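Local coordinates for protein acetylornithine aminotransferase (Aquifex aeolicus, PDB 2EH6) that catalyses the pyridoxal-phosphate-dependent transfer of an amino group from N(2)-acetyl-L-ornithine to 2-oxoglutarate, giving N-acetyl-L-glutamate semialdehyde and L-glutamate in arginine biosynthesis, at residues A[118-124]-A[153-159]; A[18-22]-A[358-363]; A[79-84]-A[224-228]. All coordinates share one frame; numbering follows the deposited sequence. Where two conformers were deposited one is given.

Contact 1: residues A[118-124]-A[153-159]; sequences WKFISFE and GFSYAKL
F120 and F154 stand side by side on one face of a parallel strand pair, pointing the same way, and their rings are nearly parallel (21° between planes) but slid so far apart that they barely overlap. The touch is made at the margins: CD2 of F120 lies 3.6 Å from CZ of F154, and F154 CD2 and CE2 also reach CB of F120. In both residues CG is anti to the carbonyl carbon (chi1 -67° and -65°), which gives the two rings their common direction. S122 and Y156 follow on the same face, where each polar end finds a backbone carbonyl: OG of S122 bonds to O of A137, OH of Y156 to O of S136. The opposite face carries I121, S155, F123 and A157. CG2 of I121 and CE1 of F123 both touch CB of A157, the latter at 3.7 Å, and CD1 of L159 sits over one face of the F123 ring. At the far end the carboxylate of E124 runs alongside the extended K158 chain, but OE2 and NZ stay 4.6 Å apart. Five backbone hydrogen bonds zip the strands together, from F120 N to G153 O (2.8 Å) through to E124 N to A157 O (2.9 Å). One water donates to O of F120 and also hydrogen-bonds OG of S155. Strand 154-157 is an edge strand of the mixed sheet that runs from strand 87-92 to strand 154-157, joined to strand 119-123 through helix 132-137 as a beta-alpha-beta unit; helix 95-112 covers F120 and F154, helix 162-166 packs against A157 and F123, and strand 173-178 continues the sheet beyond strand 119-123.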
loop_
_atom_site.group_PDB
_atom_site.type_symbol
_atom_site.label_atom_id
_atom_site.label_comp_id
_atom_site.label_asym_id
_atom_site.label_seq_id
_atom_site.Cartn_x
_atom_site.Cartn_y
_atom_site.Cartn_z
ATOM N N TRP A 118 5.733 -9.485 22.719
ATOM C CA TRP A 118 5.183 -8.484 21.820
ATOM C C TRP A 118 6.159 -7.375 21.449
ATOM O O TRP A 118 5.814 -6.477 20.679
ATOM C CB TRP A 118 3.916 -7.866 22.428
ATOM C CG TRP A 118 4.188 -7.330 23.804
ATOM C CD1 TRP A 118 4.211 -8.042 24.969
ATOM C CD2 TRP A 118 4.577 -5.993 24.144
ATOM N NE1 TRP A 118 4.595 -7.234 26.013
ATOM C CE2 TRP A 118 4.826 -5.971 25.535
ATOM C CE3 TRP A 118 4.744 -4.813 23.408
ATOM C CZ2 TRP A 118 5.233 -4.812 26.206
ATOM C CZ3 TRP A 118 5.149 -3.660 24.078
ATOM C CH2 TRP A 118 5.388 -3.670 25.462
ATOM N N LYS A 119 7.374 -7.440 21.990
ATOM C CA LYS A 119 8.385 -6.431 21.703
ATOM C C LYS A 119 9.243 -6.816 20.505
ATOM O O LYS A 119 9.340 -7.984 20.136
ATOM C CB LYS A 119 9.298 -6.221 22.914
ATOM C CG LYS A 119 8.585 -5.776 24.179
ATOM C CD LYS A 119 9.589 -5.519 25.300
ATOM C CE LYS A 119 8.884 -5.134 26.590
ATOM N NZ LYS A 119 9.862 -4.854 27.676
ATOM N N PHE A 120 9.873 -5.818 19.907
ATOM C CA PHE A 120 10.730 -6.051 18.758
ATOM C C PHE A 120 11.999 -5.251 18.901
ATOM O O PHE A 120 12.000 -4.145 19.445
ATOM C CB PHE A 120 10.026 -5.628 17.464
ATOM C CG PHE A 120 8.850 -6.475 17.109
ATOM C CD1 PHE A 120 9.016 -7.658 16.400
ATOM C CD2 PHE A 120 7.572 -6.101 17.500
ATOM C CE1 PHE A 120 7.922 -8.458 16.083
ATOM C CE2 PHE A 120 6.476 -6.892 17.193
ATOM C CZ PHE A 120 6.649 -8.073 16.482
ATOM N N ILE A 121 13.085 -5.832 18.419
ATOM C CA ILE A 121 14.371 -5.172 18.429
ATOM C C ILE A 121 14.720 -4.942 16.967
ATOM O O ILE A 121 14.767 -5.889 16.186
ATOM C CB ILE A 121 15.470 -6.059 19.048
ATOM C CG1 ILE A 121 15.186 -6.279 20.539
ATOM C CG2 ILE A 121 16.841 -5.409 18.838
ATOM C CD1 ILE A 121 16.186 -7.199 21.225
ATOM N N SER A 122 14.924 -3.688 16.589
ATOM C CA SER A 122 15.314 -3.378 15.221
ATOM C C SER A 122 16.650 -2.660 15.353
ATOM O O SER A 122 17.218 -2.619 16.444
ATOM C CB SER A 122 14.269 -2.499 14.521
ATOM O OG SER A 122 14.088 -1.269 15.192
ATOM N N PHE A 123 17.153 -2.085 14.268
ATOM C CA PHE A 123 18.451 -1.432 14.331
ATOM C C PHE A 123 18.507 0.035 13.940
ATOM O O PHE A 123 17.662 0.532 13.192
ATOM C CB PHE A 123 19.439 -2.227 13.479
ATOM C CG PHE A 123 19.710 -3.603 14.006
ATOM C CD1 PHE A 123 20.699 -3.813 14.963
ATOM C CD2 PHE A 123 18.952 -4.685 13.579
ATOM C CE1 PHE A 123 20.930 -5.084 15.488
ATOM C CE2 PHE A 123 19.175 -5.959 14.099
ATOM C CZ PHE A 123 20.168 -6.156 15.056
ATOM N N GLU A 124 19.514 0.721 14.471
ATOM C CA GLU A 124 19.736 2.124 14.171
ATOM C C GLU A 124 20.070 2.227 12.686
ATOM O O GLU A 124 20.707 1.332 12.129
ATOM C CB GLU A 124 20.901 2.665 15.008
ATOM C CG GLU A 124 20.502 3.095 16.416
ATOM C CD GLU A 124 21.690 3.490 17.276
ATOM O OE1 GLU A 124 22.687 4.004 16.724
ATOM O OE2 GLU A 124 21.622 3.297 18.507
ATOM N N GLY A 153 6.762 -0.987 22.281
ATOM C CA GLY A 153 7.524 -2.213 22.175
ATOM C C GLY A 153 8.705 -2.286 21.241
ATOM O O GLY A 153 9.230 -3.374 21.032
ATOM N N PHE A 154 9.136 -1.161 20.680
ATOM C CA PHE A 154 10.276 -1.191 19.774
ATOM C C PHE A 154 11.510 -0.502 20.349
ATOM O O PHE A 154 11.425 0.598 20.900
ATOM C CB PHE A 154 9.904 -0.562 18.422
ATOM C CG PHE A 154 8.863 -1.337 17.659
ATOM C CD1 PHE A 154 7.523 -1.281 18.027
ATOM C CD2 PHE A 154 9.226 -2.143 16.586
ATOM C CE1 PHE A 154 6.563 -2.016 17.338
ATOM C CE2 PHE A 154 8.273 -2.882 15.891
ATOM C CZ PHE A 154 6.938 -2.818 16.266
ATOM N N SER A 155 12.656 -1.165 20.226
ATOM C CA SER A 155 13.918 -0.618 20.712
ATOM C C SER A 155 14.946 -0.800 19.604
ATOM O O SER A 155 14.833 -1.715 18.788
ATOM C CB SER A 155 14.372 -1.337 21.992
ATOM O OG SER A 155 14.592 -2.715 21.760
ATOM N N TYR A 156 15.957 0.059 19.582
ATOM C CA TYR A 156 16.956 -0.009 18.524
ATOM C C TYR A 156 18.369 -0.362 18.970
ATOM O O TYR A 156 18.985 0.346 19.766
ATOM C CB TYR A 156 16.956 1.328 17.773
ATOM C CG TYR A 156 15.550 1.831 17.524
ATOM C CD1 TYR A 156 14.691 1.157 16.659
ATOM C CD2 TYR A 156 15.050 2.925 18.223
ATOM C CE1 TYR A 156 13.365 1.555 16.504
ATOM C CE2 TYR A 156 13.729 3.332 18.077
ATOM C CZ TYR A 156 12.891 2.641 17.218
ATOM O OH TYR A 156 11.574 3.028 17.099
ATOM N N ALA A 157 18.876 -1.470 18.437
ATOM C CA ALA A 157 20.227 -1.928 18.735
ATOM C C ALA A 157 21.153 -1.399 17.648
ATOM O O ALA A 157 20.714 -0.676 16.748
ATOM C CB ALA A 157 20.268 -3.449 18.765
ATOM N N LYS A 158 22.430 -1.757 17.723
ATOM C CA LYS A 158 23.396 -1.306 16.730
ATOM C C LYS A 158 23.888 -2.441 15.838
ATOM O O LYS A 158 24.235 -3.522 16.316
ATOM C CB LYS A 158 24.572 -0.612 17.423
ATOM C CG LYS A 158 24.163 0.694 18.081
ATOM C CD LYS A 158 25.311 1.385 18.786
ATOM C CE LYS A 158 24.844 2.707 19.387
ATOM N NZ LYS A 158 25.924 3.403 20.141
ATOM N N LEU A 159 23.901 -2.182 14.533
ATOM C CA LEU A 159 24.327 -3.170 13.551
ATOM C C LEU A 159 25.769 -3.590 13.829
ATOM O O LEU A 159 26.617 -2.754 14.140
ATOM C CB LEU A 159 24.214 -2.591 12.140
ATOM C CG LEU A 159 24.146 -3.584 10.978
ATOM C CD1 LEU A 159 22.786 -4.276 10.978
ATOM C CD2 LEU A 159 24.364 -2.848 9.666
HETATM O O HOH W 1 12.173 -3.688 22.364
HETATM O O HOH W 2 23.626 0.600 13.598
#

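Contact 2: residues A[18-22]-A[358-363]; sequences KGVYL and IIQKEH
V20 is the third residue of the type II' beta turn K18 to Y21, which links antiparallel strands 12-18 and 21-24, and its side chain packs against the loop and first turn of the C-terminal helix 361-374. CB, aimed at that loop, already comes within 4.1 Å of CD1 of I359. From there the two methyls part company. CG1, placed anti to the carbonyl carbon (chi1 -66°), meets both isoleucines, at 3.9 Å from CG1 of I358 and at the same distance from CD1 of I359; the I358 chain slides past in the opposite direction, while I359 crosses at about a right angle. CG2 goes to the helix instead and makes a CH-pi contact over one face of the H363 imidazole, displaced toward the rim. Y21 turns its ring edge to H363 in an offset edge-to-face pair, planes 88° apart. An alanine in place of H363 would take away the flat surface under V20 and is likely to leave a gap there, with the edge of Y21 facing no ring. Within the helix start, Q360 occupies the N-cap position, and its backbone N makes a weak hydrogen bond of 3.4 Å to ND1 of H363.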
loop_
_atom_site.group_PDB
_atom_site.type_symbol
_atom_site.label_atom_id
_atom_site.label_comp_id
_atom_site.label_asym_id
_atom_site.label_seq_id
_atom_site.Cartn_x
_atom_site.Cartn_y
_atom_site.Cartn_z
ATOM N N LYS A 18 13.138 3.562 -21.678
ATOM C CA LYS A 18 13.449 2.485 -22.608
ATOM C C LYS A 18 14.728 1.817 -22.142
ATOM O O LYS A 18 15.792 2.436 -22.141
ATOM C CB LYS A 18 13.639 3.022 -24.030
ATOM C CG LYS A 18 13.798 1.918 -25.065
ATOM C CD LYS A 18 12.676 0.893 -24.918
ATOM C CE LYS A 18 12.544 0.000 -26.140
ATOM N NZ LYS A 18 12.046 -1.359 -25.764
ATOM N N GLY A 19 14.624 0.555 -21.740
ATOM C CA GLY A 19 15.795 -0.157 -21.262
ATOM C C GLY A 19 16.297 0.449 -19.965
ATOM O O GLY A 19 15.539 0.591 -19.003
ATOM N N VAL A 20 17.575 0.811 -19.935
ATOM C CA VAL A 20 18.171 1.406 -18.747
ATOM C C VAL A 20 18.245 2.929 -18.866
ATOM O O VAL A 20 18.957 3.589 -18.102
ATOM C CB VAL A 20 19.593 0.850 -18.505
ATOM C CG1 VAL A 20 19.519 -0.628 -18.158
ATOM C CG2 VAL A 20 20.449 1.047 -19.748
ATOM N N TYR A 21 17.497 3.480 -19.818
ATOM C CA TYR A 21 17.476 4.926 -20.034
ATOM C C TYR A 21 16.116 5.558 -19.769
ATOM O O TYR A 21 15.076 4.939 -19.981
ATOM C CB TYR A 21 17.884 5.255 -21.479
ATOM C CG TYR A 21 19.319 4.913 -21.798
ATOM C CD1 TYR A 21 20.353 5.795 -21.482
ATOM C CD2 TYR A 21 19.649 3.683 -22.363
ATOM C CE1 TYR A 21 21.684 5.453 -21.715
ATOM C CE2 TYR A 21 20.972 3.331 -22.597
ATOM C CZ TYR A 21 21.984 4.217 -22.269
ATOM O OH TYR A 21 23.294 3.852 -22.474
ATOM N N LEU A 22 16.148 6.807 -19.313
ATOM C CA LEU A 22 14.941 7.580 -19.057
ATOM C C LEU A 22 15.047 8.874 -19.867
ATOM O O LEU A 22 16.148 9.374 -20.113
ATOM C CB LEU A 22 14.810 7.909 -17.569
ATOM C CG LEU A 22 14.212 6.799 -16.693
ATOM C CD1 LEU A 22 14.348 7.156 -15.220
ATOM C CD2 LEU A 22 12.749 6.612 -17.061
ATOM N N ILE A 358 19.329 -5.560 -15.422
ATOM C CA ILE A 358 19.723 -5.924 -16.784
ATOM C C ILE A 358 20.921 -5.093 -17.244
ATOM O O ILE A 358 21.365 -5.204 -18.388
ATOM C CB ILE A 358 18.577 -5.686 -17.790
ATOM C CG1 ILE A 358 18.158 -4.216 -17.753
ATOM C CG2 ILE A 358 17.410 -6.605 -17.479
ATOM C CD1 ILE A 358 17.208 -3.810 -18.863
ATOM N N ILE A 359 21.438 -4.253 -16.355
ATOM C CA ILE A 359 22.570 -3.397 -16.687
ATOM C C ILE A 359 23.771 -4.221 -17.187
ATOM O O ILE A 359 24.018 -5.328 -16.711
ATOM C CB ILE A 359 22.980 -2.554 -15.457
ATOM C CG1 ILE A 359 23.832 -1.366 -15.894
ATOM C CG2 ILE A 359 23.710 -3.421 -14.443
ATOM C CD1 ILE A 359 23.032 -0.236 -16.512
ATOM N N GLN A 360 24.507 -3.675 -18.153
ATOM C CA GLN A 360 25.671 -4.360 -18.718
ATOM C C GLN A 360 26.966 -3.584 -18.496
ATOM O O GLN A 360 26.940 -2.385 -18.227
ATOM C CB GLN A 360 25.460 -4.599 -20.212
ATOM C CG GLN A 360 24.330 -5.572 -20.516
ATOM C CD GLN A 360 24.124 -5.779 -22.002
ATOM O OE1 GLN A 360 25.023 -6.243 -22.708
ATOM N NE2 GLN A 360 22.935 -5.436 -22.489
ATOM N N LYS A 361 28.098 -4.272 -18.625
ATOM C CA LYS A 361 29.406 -3.652 -18.415
ATOM C C LYS A 361 29.619 -2.357 -19.185
ATOM O O LYS A 361 30.158 -1.393 -18.643
ATOM C CB LYS A 361 30.524 -4.646 -18.747
ATOM C CG LYS A 361 30.621 -5.782 -17.744
ATOM C CD LYS A 361 31.832 -6.658 -17.999
ATOM C CE LYS A 361 31.944 -7.737 -16.936
ATOM N NZ LYS A 361 33.156 -8.574 -17.122
ATOM N N GLU A 362 29.200 -2.336 -20.446
ATOM C CA GLU A 362 29.344 -1.146 -21.277
ATOM C C GLU A 362 28.654 0.038 -20.604
ATOM O O GLU A 362 29.154 1.160 -20.640
ATOM C CB GLU A 362 28.722 -1.387 -22.654
ATOM C CG GLU A 362 28.799 -0.192 -23.587
ATOM C CD GLU A 362 27.954 -0.379 -24.834
ATOM O OE1 GLU A 362 26.709 -0.408 -24.712
ATOM O OE2 GLU A 362 28.535 -0.500 -25.935
ATOM N N HIS A 363 27.499 -0.225 -19.997
ATOM C CA HIS A 363 26.727 0.805 -19.301
ATOM C C HIS A 363 27.453 1.236 -18.031
ATOM O O HIS A 363 27.495 2.422 -17.695
ATOM C CB HIS A 363 25.345 0.264 -18.941
ATOM C CG HIS A 363 24.502 -0.081 -20.128
ATOM N ND1 HIS A 363 23.511 -1.041 -20.084
ATOM C CD2 HIS A 363 24.478 0.430 -21.381
ATOM C CE1 HIS A 363 22.913 -1.106 -21.260
ATOM N NE2 HIS A 363 23.480 -0.222 -22.065
#

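Contact 3: residues A[79-84]-A[224-228]; sequences LVKHFW and FYAYQ
Two tyrosine hydroxyls of 224-228 point at the main chain of L79 and W84, toward the C-terminal part of helix 70-81. Y225 gives the clear bond: its OH donates to O of L79 at 2.7 Å, arriving from the side of the carbonyl and tilted 28° out of its plane, while the L79 oxygen lies in the plane of the tyrosine ring. OH of Y227 comes 3.0 Å from N of W84 and approaches the indole at its edge, 3.4 Å from CD1. The Y227 ring stands steeply against both F83 and W84, and the three make an aromatic cluster in which CD1 of W84 also sits over the centre of the F83 ring. On the other flank the imidazole of H82 covers part of one face of the F224 ring, the planes inclined by 32° and CD2 of H82 lying 3.6 Å from CG of F224. F224 swings its ring there with CG anti to the backbone N (chi1 -160°); CD2 of L79 touches the same ring at its edge. Q228 turns back within its own segment, OE1 accepting from N of Y225 at 3.0 Å. Strands 236-239 and 250-255 pack against F83 and Y225. E213, inferred to bind the cofactor, accepts from the backbone N of A226 and Y227, so hydrogen bonds join 224-228 to the cofactor-site loop. The buried Y225 hydroxyl is tied to a main-chain acceptor, and this bond is likely to restrain the position and turn of its ring, one face of which is covered by CD2 of F224.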
loop_
_atom_site.group_PDB
_atom_site.type_symbol
_atom_site.label_atom_id
_atom_site.label_comp_id
_atom_site.label_asym_id
_atom_site.label_seq_id
_atom_site.Cartn_x
_atom_site.Cartn_y
_atom_site.Cartn_z
ATOM N N LEU A 79 7.980 -17.887 -5.337
ATOM C CA LEU A 79 8.708 -17.234 -4.254
ATOM C C LEU A 79 9.098 -18.240 -3.165
ATOM O O LEU A 79 10.174 -18.148 -2.582
ATOM C CB LEU A 79 7.863 -16.117 -3.636
ATOM C CG LEU A 79 7.613 -14.873 -4.500
ATOM C CD1 LEU A 79 6.649 -13.939 -3.782
ATOM C CD2 LEU A 79 8.932 -14.163 -4.779
ATOM N N VAL A 80 8.217 -19.196 -2.893
ATOM C CA VAL A 80 8.506 -20.197 -1.870
ATOM C C VAL A 80 9.602 -21.157 -2.340
ATOM O O VAL A 80 10.428 -21.602 -1.544
ATOM C CB VAL A 80 7.233 -21.000 -1.498
ATOM C CG1 VAL A 80 7.568 -22.061 -0.453
ATOM C CG2 VAL A 80 6.160 -20.051 -0.955
ATOM N N LYS A 81 9.612 -21.459 -3.635
ATOM C CA LYS A 81 10.611 -22.359 -4.209
ATOM C C LYS A 81 12.040 -21.929 -3.881
ATOM O O LYS A 81 12.930 -22.767 -3.736
ATOM C CB LYS A 81 10.442 -22.433 -5.730
ATOM C CG LYS A 81 11.465 -23.321 -6.417
ATOM C CD LYS A 81 11.339 -23.273 -7.935
ATOM C CE LYS A 81 11.675 -21.896 -8.489
ATOM N NZ LYS A 81 11.633 -21.883 -9.979
ATOM N N HIS A 82 12.264 -20.625 -3.766
ATOM C CA HIS A 82 13.596 -20.118 -3.461
ATOM C C HIS A 82 13.840 -19.914 -1.972
ATOM O O HIS A 82 14.960 -19.610 -1.567
ATOM C CB HIS A 82 13.853 -18.798 -4.189
ATOM C CG HIS A 82 14.174 -18.957 -5.642
ATOM N ND1 HIS A 82 13.247 -19.382 -6.569
ATOM C CD2 HIS A 82 15.317 -18.727 -6.329
ATOM C CE1 HIS A 82 13.805 -19.404 -7.766
ATOM N NE2 HIS A 82 15.061 -19.009 -7.648
ATOM N N PHE A 83 12.800 -20.070 -1.160
ATOM C CA PHE A 83 12.934 -19.894 0.283
ATOM C C PHE A 83 13.681 -21.107 0.861
ATOM O O PHE A 83 13.661 -22.189 0.270
ATOM C CB PHE A 83 11.547 -19.750 0.922
ATOM C CG PHE A 83 11.569 -19.124 2.295
ATOM C CD1 PHE A 83 12.190 -17.895 2.506
ATOM C CD2 PHE A 83 10.944 -19.749 3.369
ATOM C CE1 PHE A 83 12.191 -17.294 3.763
ATOM C CE2 PHE A 83 10.936 -19.160 4.634
ATOM C CZ PHE A 83 11.560 -17.929 4.834
ATOM N N TRP A 84 14.334 -20.928 2.007
ATOM C CA TRP A 84 15.105 -22.013 2.611
ATOM C C TRP A 84 14.277 -23.191 3.126
ATOM O O TRP A 84 14.803 -24.287 3.300
ATOM C CB TRP A 84 15.994 -21.479 3.743
ATOM C CG TRP A 84 15.247 -20.951 4.930
ATOM C CD1 TRP A 84 14.686 -19.715 5.064
ATOM C CD2 TRP A 84 14.963 -21.657 6.146
ATOM N NE1 TRP A 84 14.069 -19.605 6.288
ATOM C CE2 TRP A 84 14.223 -20.782 6.972
ATOM C CE3 TRP A 84 15.260 -22.946 6.617
ATOM C CZ2 TRP A 84 13.773 -21.152 8.249
ATOM C CZ3 TRP A 84 14.812 -23.315 7.887
ATOM C CH2 TRP A 84 14.076 -22.419 8.687
ATOM N N PHE A 224 18.846 -14.522 -5.130
ATOM C CA PHE A 224 17.426 -14.208 -5.144
ATOM C C PHE A 224 17.055 -13.436 -3.875
ATOM O O PHE A 224 16.441 -12.370 -3.948
ATOM C CB PHE A 224 16.587 -15.475 -5.251
ATOM C CG PHE A 224 15.196 -15.218 -5.734
ATOM C CD1 PHE A 224 14.949 -15.001 -7.086
ATOM C CD2 PHE A 224 14.140 -15.127 -4.835
ATOM C CE1 PHE A 224 13.667 -14.692 -7.536
ATOM C CE2 PHE A 224 12.857 -14.819 -5.273
ATOM C CZ PHE A 224 12.620 -14.601 -6.625
ATOM N N TYR A 225 17.417 -13.984 -2.717
ATOM C CA TYR A 225 17.181 -13.321 -1.437
ATOM C C TYR A 225 18.564 -13.051 -0.861
ATOM O O TYR A 225 19.413 -13.939 -0.854
ATOM C CB TYR A 225 16.400 -14.221 -0.478
ATOM C CG TYR A 225 15.026 -14.601 -0.964
ATOM C CD1 TYR A 225 14.104 -13.627 -1.356
ATOM C CD2 TYR A 225 14.635 -15.937 -1.010
ATOM C CE1 TYR A 225 12.830 -13.974 -1.777
ATOM C CE2 TYR A 225 13.366 -16.296 -1.428
ATOM C CZ TYR A 225 12.467 -15.311 -1.809
ATOM O OH TYR A 225 11.207 -15.669 -2.204
ATOM N N ALA A 226 18.796 -11.833 -0.385
ATOM C CA ALA A 226 20.097 -11.473 0.167
ATOM C C ALA A 226 20.518 -12.325 1.366
ATOM O O ALA A 226 21.711 -12.542 1.586
ATOM C CB ALA A 226 20.106 -9.998 0.554
ATOM N N TYR A 227 19.555 -12.810 2.141
ATOM C CA TYR A 227 19.896 -13.616 3.313
ATOM C C TYR A 227 20.628 -14.903 2.938
ATOM O O TYR A 227 21.301 -15.506 3.770
ATOM C CB TYR A 227 18.639 -13.946 4.134
ATOM C CG TYR A 227 17.760 -15.060 3.593
ATOM C CD1 TYR A 227 18.162 -16.400 3.660
ATOM C CD2 TYR A 227 16.517 -14.775 3.026
ATOM C CE1 TYR A 227 17.344 -17.424 3.176
ATOM C CE2 TYR A 227 15.697 -15.786 2.540
ATOM C CZ TYR A 227 16.113 -17.110 2.614
ATOM O OH TYR A 227 15.302 -18.103 2.106
ATOM N N GLN A 228 20.503 -15.312 1.681
ATOM C CA GLN A 228 21.143 -16.535 1.212
ATOM C C GLN A 228 22.665 -16.423 1.170
ATOM O O GLN A 228 23.367 -17.432 1.145
ATOM C CB GLN A 228 20.598 -16.906 -0.171
ATOM C CG GLN A 228 19.085 -17.062 -0.200
ATOM C CD GLN A 228 18.546 -17.308 -1.595
ATOM O OE1 GLN A 228 18.904 -16.611 -2.540
ATOM N NE2 GLN A 228 17.670 -18.295 -1.727
#

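In the fold
The three contacts belong to one class-III aminotransferase chain, and none touches another. Contacts 1 and 3 both serve the mixed sheet that runs from strand 87-92 to strand 154-157: contact 1 is at its edge, where S122 lies about 11 Å by side chain from the bound pyridoxal phosphate, and contact 3 packs against strands 236-239 and 250-255, with the Y225 side chain about 13 Å from the cofactor. Their centres are 24 Å apart. Contact 2 lies away from the annotated sites, on the opposite side of the chain's centre from contact 1 (38 Å between centres), and ties the N-terminal strands to the C-terminal helix. Its loop encloses contact 3, which in turn encloses contact 1.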